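Long-range contacts in uncharacterized conserved (Bdellovibrio bacteriovorus, PDB 7O21), which probably acts as an L,D-carboxypeptidase of the YkuD family, editing cell-wall peptidoglycan and so helping to generate the curved shape of this predatory bacterium: residues A71-M76 and G150-R155; S107-L112 and W134-P139; I138-P143 and V154-I159. All blocks are in the same frame, centred on the assembly; numbering follows the deposited sequence.

Contact 1 of 3, residues A71-M76 and G150-R155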
# COMPACT_ATOMS: atom_id res chain seq x y z
N ALA A 71 -4.34 -24.67 -12.83
CA ALA A 71 -4.74 -23.71 -11.82
C ALA A 71 -6.24 -23.50 -11.94
O ALA A 71 -6.84 -23.78 -12.97
CB ALA A 71 -4.02 -22.38 -12.04
N ASP A 72 -6.84 -23.00 -10.86
CA ASP A 72 -8.26 -22.66 -10.91
C ASP A 72 -8.49 -21.47 -9.99
O ASP A 72 -7.58 -21.00 -9.31
CB ASP A 72 -9.13 -23.86 -10.52
CG ASP A 72 -10.44 -23.92 -11.31
OD1 ASP A 72 -10.96 -22.87 -11.75
OD2 ASP A 72 -10.97 -25.04 -11.46
N ILE A 73 -9.72 -20.96 -10.00
CA ILE A 73 -10.12 -19.84 -9.17
C ILE A 73 -11.00 -20.34 -8.04
O ILE A 73 -11.91 -21.16 -8.26
CB ILE A 73 -10.85 -18.77 -9.99
CG1 ILE A 73 -9.98 -18.33 -11.17
CG2 ILE A 73 -11.27 -17.61 -9.10
CD1 ILE A 73 -8.73 -17.56 -10.78
N GLY A 74 -10.75 -19.84 -6.83
CA GLY A 74 -11.58 -20.21 -5.70
C GLY A 74 -12.99 -19.68 -5.86
O GLY A 74 -13.22 -18.62 -6.43
N LYS A 75 -13.95 -20.44 -5.33
CA LYS A 75 -15.36 -20.13 -5.49
C LYS A 75 -16.10 -19.92 -4.18
O LYS A 75 -17.31 -19.64 -4.21
CB LYS A 75 -16.06 -21.25 -6.28
CG LYS A 75 -15.66 -21.34 -7.74
CD LYS A 75 -16.53 -22.34 -8.47
CE LYS A 75 -16.40 -22.21 -9.98
NZ LYS A 75 -15.87 -23.45 -10.60
N MET A 76 -15.43 -20.02 -3.04
CA MET A 76 -16.10 -20.07 -1.75
C MET A 76 -16.30 -18.67 -1.17
O MET A 76 -15.50 -17.76 -1.39
CB MET A 76 -15.28 -20.91 -0.77
CG MET A 76 -15.29 -22.39 -1.08
SD MET A 76 -16.94 -23.10 -0.89
CE MET A 76 -17.13 -23.03 0.89
N GLY A 150 -12.25 -15.80 -5.98
CA GLY A 150 -11.36 -14.95 -6.73
C GLY A 150 -9.88 -15.25 -6.57
O GLY A 150 -9.07 -14.72 -7.35
N CYS A 151 -9.49 -16.05 -5.59
CA CYS A 151 -8.08 -16.40 -5.42
C CYS A 151 -7.64 -17.35 -6.52
O CYS A 151 -8.43 -18.16 -7.02
CB CYS A 151 -7.88 -17.07 -4.08
SG CYS A 151 -7.82 -15.84 -2.74
N VAL A 152 -6.37 -17.27 -6.88
CA VAL A 152 -5.77 -18.22 -7.81
C VAL A 152 -5.19 -19.37 -6.99
O VAL A 152 -4.35 -19.16 -6.11
CB VAL A 152 -4.68 -17.56 -8.65
CG1 VAL A 152 -4.08 -18.58 -9.63
CG2 VAL A 152 -5.23 -16.33 -9.38
N VAL A 153 -5.65 -20.59 -7.26
CA VAL A 153 -5.28 -21.75 -6.46
C VAL A 153 -4.57 -22.77 -7.33
O VAL A 153 -5.03 -23.07 -8.45
CB VAL A 153 -6.52 -22.38 -5.79
CG1 VAL A 153 -6.12 -23.45 -4.76
CG2 VAL A 153 -7.40 -21.30 -5.17
N VAL A 154 -3.47 -23.31 -6.82
CA VAL A 154 -2.67 -24.33 -7.46
C VAL A 154 -2.36 -25.42 -6.44
O VAL A 154 -2.59 -25.27 -5.23
CB VAL A 154 -1.36 -23.76 -8.05
CG1 VAL A 154 -1.67 -22.72 -9.13
CG2 VAL A 154 -0.51 -23.13 -6.96
N ARG A 155 -1.78 -26.48 -6.91
CA ARG A 155 -1.37 -27.59 -6.03
C ARG A 155 -0.11 -27.21 -5.22
O ARG A 155 0.60 -26.32 -5.59
CB ARG A 155 -1.19 -28.87 -6.86
CG ARG A 155 -2.48 -29.41 -7.44
CD ARG A 155 -3.39 -29.92 -6.36
NE ARG A 155 -4.75 -30.13 -6.78
CZ ARG A 155 -5.74 -30.21 -5.93
NH1 ARG A 155 -6.97 -30.37 -6.34
NH2 ARG A 155 -5.51 -30.08 -4.65
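Asp-72 and Val-153 exchange both of their backbone hydrogen bonds: Asp-72 N gives to Val-153 O at 3.0 Å. In return Val-153 N gives to Asp-72 O, almost straight at 172°. Two more bonds carry the antiparallel ladder past the regular strands, Gly-74 N to Cys-151 O at 2.9 Å and Gly-150 N to Gly-74 O at 3.0 Å; in the last the donor stands above the carbonyl plane. Ile-73 and Val-152 form the intervening non-hydrogen-bonded pair, with Ile-73 CD1 4.0 Å from Val-152 CG2; at the end of the ladder Ala-71 CB meets Val-154 CG1. With CG2 anti to its backbone N, Ile-73 also lays that methyl 3.6 Å from Gly-150 CA. The backbone of Cys-151, the predicted nucleophile, is thus held through its carbonyl, while its side chain turns to Trp-134 and His-136, near a bound thiocyanate. In the second shell, Asp-72 OD1 accepts from Ile-73 N at 2.9 Å, tying the carboxylate to its own strand, and the Asp-72 side chain touches Arg-51 and Thr-145. Strand 152-153 lies in the mixed sheet of the catalytic domain between strand 62-73, antiparallel to it, and strand 134-136, which runs parallel.

Contact 2 of 3, residues S107-L112 and W134-P139. With SCN (thiocyanate ion), chain E.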
# COMPACT_ATOMS: atom_id res chain seq x y z
N SER A 107 -4.89 -25.75 5.90
CA SER A 107 -6.18 -26.28 5.45
C SER A 107 -6.82 -25.38 4.40
O SER A 107 -7.57 -25.86 3.54
CB SER A 107 -7.13 -26.45 6.64
OG SER A 107 -7.35 -25.20 7.29
N LEU A 108 -6.53 -24.08 4.45
CA LEU A 108 -7.10 -23.13 3.50
C LEU A 108 -6.13 -22.76 2.38
O LEU A 108 -6.59 -22.45 1.28
CB LEU A 108 -7.52 -21.84 4.21
CG LEU A 108 -8.57 -21.94 5.32
CD1 LEU A 108 -8.90 -20.53 5.81
CD2 LEU A 108 -9.81 -22.64 4.84
N TYR A 109 -4.83 -22.76 2.65
CA TYR A 109 -3.86 -22.15 1.75
C TYR A 109 -2.75 -23.09 1.33
O TYR A 109 -1.86 -22.69 0.57
CB TYR A 109 -3.27 -20.88 2.40
CG TYR A 109 -4.37 -19.89 2.71
CD1 TYR A 109 -5.12 -19.32 1.69
CD2 TYR A 109 -4.66 -19.54 4.03
CE1 TYR A 109 -6.14 -18.45 1.97
CE2 TYR A 109 -5.68 -18.66 4.31
CZ TYR A 109 -6.40 -18.11 3.28
OH TYR A 109 -7.43 -17.24 3.52
N GLY A 110 -2.76 -24.33 1.81
CA GLY A 110 -1.64 -25.20 1.54
C GLY A 110 -0.33 -24.59 2.02
O GLY A 110 -0.28 -23.84 3.00
N ALA A 111 0.74 -24.91 1.30
CA ALA A 111 2.08 -24.66 1.83
C ALA A 111 2.51 -23.21 1.73
O ALA A 111 3.40 -22.79 2.48
CB ALA A 111 3.10 -25.54 1.12
N LEU A 112 1.91 -22.42 0.84
CA LEU A 112 2.41 -21.07 0.61
C LEU A 112 1.28 -20.23 0.03
O LEU A 112 0.42 -20.74 -0.68
CB LEU A 112 3.56 -21.06 -0.41
CG LEU A 112 5.00 -21.40 -0.03
CD1 LEU A 112 5.89 -21.22 -1.25
CD2 LEU A 112 5.49 -20.53 1.11
N TRP A 134 -5.26 -13.60 -3.59
CA TRP A 134 -3.97 -14.21 -3.35
C TRP A 134 -3.76 -15.31 -4.38
O TRP A 134 -4.72 -15.85 -4.94
CB TRP A 134 -3.93 -14.90 -1.98
CG TRP A 134 -3.89 -14.02 -0.76
CD1 TRP A 134 -3.95 -12.66 -0.72
CD2 TRP A 134 -3.77 -14.46 0.59
NE1 TRP A 134 -3.89 -12.22 0.59
CE2 TRP A 134 -3.77 -13.31 1.41
CE3 TRP A 134 -3.67 -15.72 1.20
CZ2 TRP A 134 -3.66 -13.38 2.80
CZ3 TRP A 134 -3.57 -15.79 2.57
CH2 TRP A 134 -3.56 -14.63 3.36
N LEU A 135 -2.50 -15.67 -4.59
CA LEU A 135 -2.12 -16.91 -5.26
C LEU A 135 -1.68 -17.88 -4.17
O LEU A 135 -0.78 -17.57 -3.39
CB LEU A 135 -0.96 -16.63 -6.22
CG LEU A 135 -0.19 -17.86 -6.71
CD1 LEU A 135 -0.99 -18.76 -7.68
CD2 LEU A 135 1.10 -17.39 -7.38
N HIS A 136 -2.36 -19.02 -4.06
CA HIS A 136 -2.03 -19.91 -2.95
C HIS A 136 -2.30 -21.36 -3.34
O HIS A 136 -2.70 -21.66 -4.46
CB HIS A 136 -2.76 -19.51 -1.65
CG HIS A 136 -4.25 -19.64 -1.70
ND1 HIS A 136 -4.89 -20.86 -1.60
CD2 HIS A 136 -5.22 -18.70 -1.79
CE1 HIS A 136 -6.20 -20.66 -1.64
NE2 HIS A 136 -6.42 -19.36 -1.76
N ALA A 137 -2.05 -22.26 -2.39
CA ALA A 137 -2.27 -23.68 -2.62
C ALA A 137 -3.42 -24.16 -1.73
O ALA A 137 -4.22 -23.36 -1.23
CB ALA A 137 -0.96 -24.44 -2.43
N ILE A 138 -3.51 -25.45 -1.57
CA ILE A 138 -4.64 -26.05 -0.83
C ILE A 138 -4.27 -27.51 -0.57
O ILE A 138 -3.42 -28.00 -1.20
CB ILE A 138 -5.93 -25.87 -1.66
CG1 ILE A 138 -7.16 -25.69 -0.77
CG2 ILE A 138 -6.07 -26.94 -2.74
CD1 ILE A 138 -8.23 -24.83 -1.33
N PRO A 139 -4.92 -28.21 0.36
CA PRO A 139 -4.58 -29.60 0.56
C PRO A 139 -4.81 -30.41 -0.72
O PRO A 139 -5.69 -30.23 -1.45
CB PRO A 139 -5.57 -30.01 1.64
CG PRO A 139 -5.68 -28.75 2.45
CD PRO A 139 -5.81 -27.70 1.37
S SCN E . -7.85 -12.93 0.89
C SCN E . -8.09 -14.57 1.13
N SCN E . -8.25 -15.69 1.28
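Tyr-109 reaches from the end of helix 106-109 into the aromatic side chains of strand 134-136. Its CB points away from that strand; CG stands anti to the carbonyl carbon (chi1 -59°), and the ring beyond it returns toward the strand. CG has Trp-134 CZ3 at 4.2 Å. CD1 presses over the centre of the His-136 ring, 3.5 Å from His-136 CG, in an edge-to-face (T-shaped) pair whose planes stand at 90°. CE1 and CZ have Trp-134 CZ3 as a close neighbour; this atom lies over the centre of one tyrosine face, the planes meeting obliquely at 47°, while Leu-108 CB lies against the opposite face, toward its rim. At the tip, Tyr-109 OH is hydrogen-bonded to Gly-225 O of the second subunit, and the thiocyanate N lies 2.8 Å from the same Tyr-109 OH. The thiocyanate S in turn sits over a face of the Trp-134 indole.

This aromatic cluster belongs to the YkuD catalytic domain and includes His-136, the predicted proton donor/acceptor, whose ring lies beside Cys-151. His-136 ND1 gives a hydrogen bond of 2.6 Å to Ala-137 O, in the ring plane and on a carbonyl lone pair, which fixes the rotation of the imidazole.

Beyond the rings, the type II' turn from Tyr-109 to Leu-112 lies against the residues that follow His-136. Ala-137 N makes weak bonds to Tyr-109 O and Leu-112 O. Gly-110 CA comes within 3.9 Å of Ile-138 CA, backbone against backbone. Farther along, Pro-139 CD rests 3.3 Å from Ser-107 O.

Contact 3 of 3, residues I138-P143 and V154-I159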
# COMPACT_ATOMS: atom_id res chain seq x y z
N ILE A 138 -3.51 -25.45 -1.57
CA ILE A 138 -4.64 -26.05 -0.83
C ILE A 138 -4.27 -27.51 -0.57
O ILE A 138 -3.42 -28.00 -1.20
CB ILE A 138 -5.93 -25.87 -1.66
CG1 ILE A 138 -7.16 -25.69 -0.77
CG2 ILE A 138 -6.07 -26.94 -2.74
CD1 ILE A 138 -8.23 -24.83 -1.33
N PRO A 139 -4.92 -28.21 0.36
CA PRO A 139 -4.58 -29.60 0.56
C PRO A 139 -4.81 -30.41 -0.72
O PRO A 139 -5.69 -30.23 -1.45
CB PRO A 139 -5.57 -30.01 1.64
CG PRO A 139 -5.68 -28.75 2.45
CD PRO A 139 -5.81 -27.70 1.37
N ASP A 140 -3.99 -31.44 -0.84
CA ASP A 140 -4.05 -32.35 -2.00
C ASP A 140 -5.43 -33.02 -2.14
O ASP A 140 -5.80 -33.29 -3.25
CB ASP A 140 -2.98 -33.42 -1.87
CG ASP A 140 -1.55 -32.92 -1.93
OD1 ASP A 140 -1.31 -31.90 -2.48
OD2 ASP A 140 -0.72 -33.59 -1.46
N SER A 141 -6.12 -33.31 -1.04
CA SER A 141 -7.43 -34.01 -1.07
C SER A 141 -8.60 -33.14 -1.52
O SER A 141 -9.66 -33.67 -1.71
CB SER A 141 -7.72 -34.66 0.23
OG SER A 141 -7.83 -33.70 1.23
N VAL A 142 -8.41 -31.85 -1.66
CA VAL A 142 -9.61 -31.05 -2.01
C VAL A 142 -9.45 -30.35 -3.36
O VAL A 142 -8.38 -30.12 -3.81
CB VAL A 142 -9.94 -30.06 -0.89
CG1 VAL A 142 -10.06 -30.74 0.45
CG2 VAL A 142 -8.90 -28.98 -0.82
N PRO A 143 -10.57 -29.98 -3.99
CA PRO A 143 -10.51 -29.31 -5.26
C PRO A 143 -9.92 -27.90 -5.11
O PRO A 143 -10.07 -27.31 -4.14
CB PRO A 143 -11.98 -29.12 -5.65
CG PRO A 143 -12.79 -29.86 -4.64
CD PRO A 143 -11.90 -30.15 -3.47
N VAL A 154 -3.47 -23.31 -6.82
CA VAL A 154 -2.67 -24.33 -7.46
C VAL A 154 -2.36 -25.42 -6.44
O VAL A 154 -2.59 -25.27 -5.23
CB VAL A 154 -1.36 -23.76 -8.05
CG1 VAL A 154 -1.67 -22.72 -9.13
CG2 VAL A 154 -0.51 -23.13 -6.96
N ARG A 155 -1.78 -26.48 -6.91
CA ARG A 155 -1.37 -27.59 -6.03
C ARG A 155 -0.11 -27.21 -5.22
O ARG A 155 0.60 -26.32 -5.59
CB ARG A 155 -1.19 -28.87 -6.86
CG ARG A 155 -2.48 -29.41 -7.44
CD ARG A 155 -3.39 -29.92 -6.36
NE ARG A 155 -4.75 -30.13 -6.78
CZ ARG A 155 -5.74 -30.21 -5.93
NH1 ARG A 155 -6.97 -30.37 -6.34
NH2 ARG A 155 -5.51 -30.08 -4.65
N ASN A 156 0.13 -27.93 -4.15
CA ASN A 156 1.28 -27.65 -3.25
C ASN A 156 2.61 -27.78 -4.00
O ASN A 156 3.46 -27.01 -3.76
CB ASN A 156 1.26 -28.61 -2.06
CG ASN A 156 0.19 -28.25 -1.07
OD1 ASN A 156 0.12 -27.12 -0.66
ND2 ASN A 156 -0.64 -29.21 -0.72
N ASP A 157 2.74 -28.78 -4.85
CA ASP A 157 3.99 -28.96 -5.62
C ASP A 157 4.19 -27.76 -6.55
O ASP A 157 5.28 -27.32 -6.68
CB ASP A 157 4.03 -30.33 -6.32
CG ASP A 157 3.04 -30.53 -7.45
OD1 ASP A 157 1.98 -30.01 -7.38
OD2 ASP A 157 3.37 -31.27 -8.36
N VAL A 158 3.10 -27.28 -7.10
CA VAL A 158 3.19 -26.16 -8.04
C VAL A 158 3.57 -24.88 -7.32
O VAL A 158 4.43 -24.13 -7.81
CB VAL A 158 1.86 -26.02 -8.79
CG1 VAL A 158 1.85 -24.73 -9.61
CG2 VAL A 158 1.63 -27.23 -9.70
N ILE A 159 2.97 -24.60 -6.16
CA ILE A 159 3.26 -23.31 -5.53
C ILE A 159 4.72 -23.25 -5.11
O ILE A 159 5.34 -22.17 -5.14
CB ILE A 159 2.28 -22.98 -4.37
CG1 ILE A 159 2.32 -21.48 -4.04
CG2 ILE A 159 2.63 -23.79 -3.11
CD1 ILE A 159 1.60 -20.60 -5.04
O HOH W 1 -2.52 -29.46 -3.29
O HOH W 2 0.77 -31.25 -4.37
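Arg-155 points the end of its guanidinium into the turn that follows Ile-138, its NH2 passing 3.7 Å from Ile-138 CG2 and its two end nitrogens gripping Val-142 O. NH1 gives to Val-142 O at 2.9 Å and NH2 to the same atom at 3.0 Å; the oxygen sits close to the guanidinium plane, while NH2 approaches nearly along the C=O axis. A bend at chi2 (-68°) turns CD back, and the chain then continues to a tip that also lies beside Pro-139 O, in plane and 3.2 Å from NH2.

The loop is a type I turn from Pro-139 to Val-142, closed by Val-142 N bonding to Pro-139 O; Val-142, whose carbonyl Arg-155 holds, is its last residue. Arg-155 is also the N-cap residue of helix 156-163. At the start of this helix, Asn-156 ND2 donates to Asp-140 OD1 at 3.3 Å, coming from above the carboxylate plane, with the amide and carboxylate planes 62° apart. The other end of that amide is engaged as well, since Asn-156 OD1 accepts from Ala-111 N and thereby ties in the turn after helix 106-109.

Two waters complete the join. Water 1 donates to Ile-138 O and Asp-140 OD1 while accepting from Asn-156 N, and more weakly from Arg-155 NH2; water 2 donates to Asp-140 OD1 and accepts from Asp-157 N. Asp-140 OD1 is therefore met by an amide and two waters at the first turn of the helix. Its negative charge, reaching the backbone N-H groups of Asn-156 and Asp-157 through these waters, would probably interact favourably with the helix dipole. Arg-155 NH2 lies 5.1 Å from Asp-140 OD1, not in contact, though the opposite charges may still attract.

Overall arrangement
Contacts 1 and 2 are largely buried and contact 3 only partly so, with Asp-140 and Pro-143 exposed, and their chemistry differs with their place: a backbone ladder inside the sheet in contact 1, aromatic packing beside it in contact 2, side-chain bonds to a carbonyl and ordered waters in the loop of contact 3. Contacts 1 and 2 lie on neighbouring strands of one sheet, joined by probable hydrogen bonds between Val-152 and both Trp-134 and His-136, and together they bring the two predicted active-site residues to about 4 Å between side chains. Contact 3 shares Val-154 and Arg-155 with contact 1 and Ile-138 and Pro-139 with contact 2, joining the exits of the two strands.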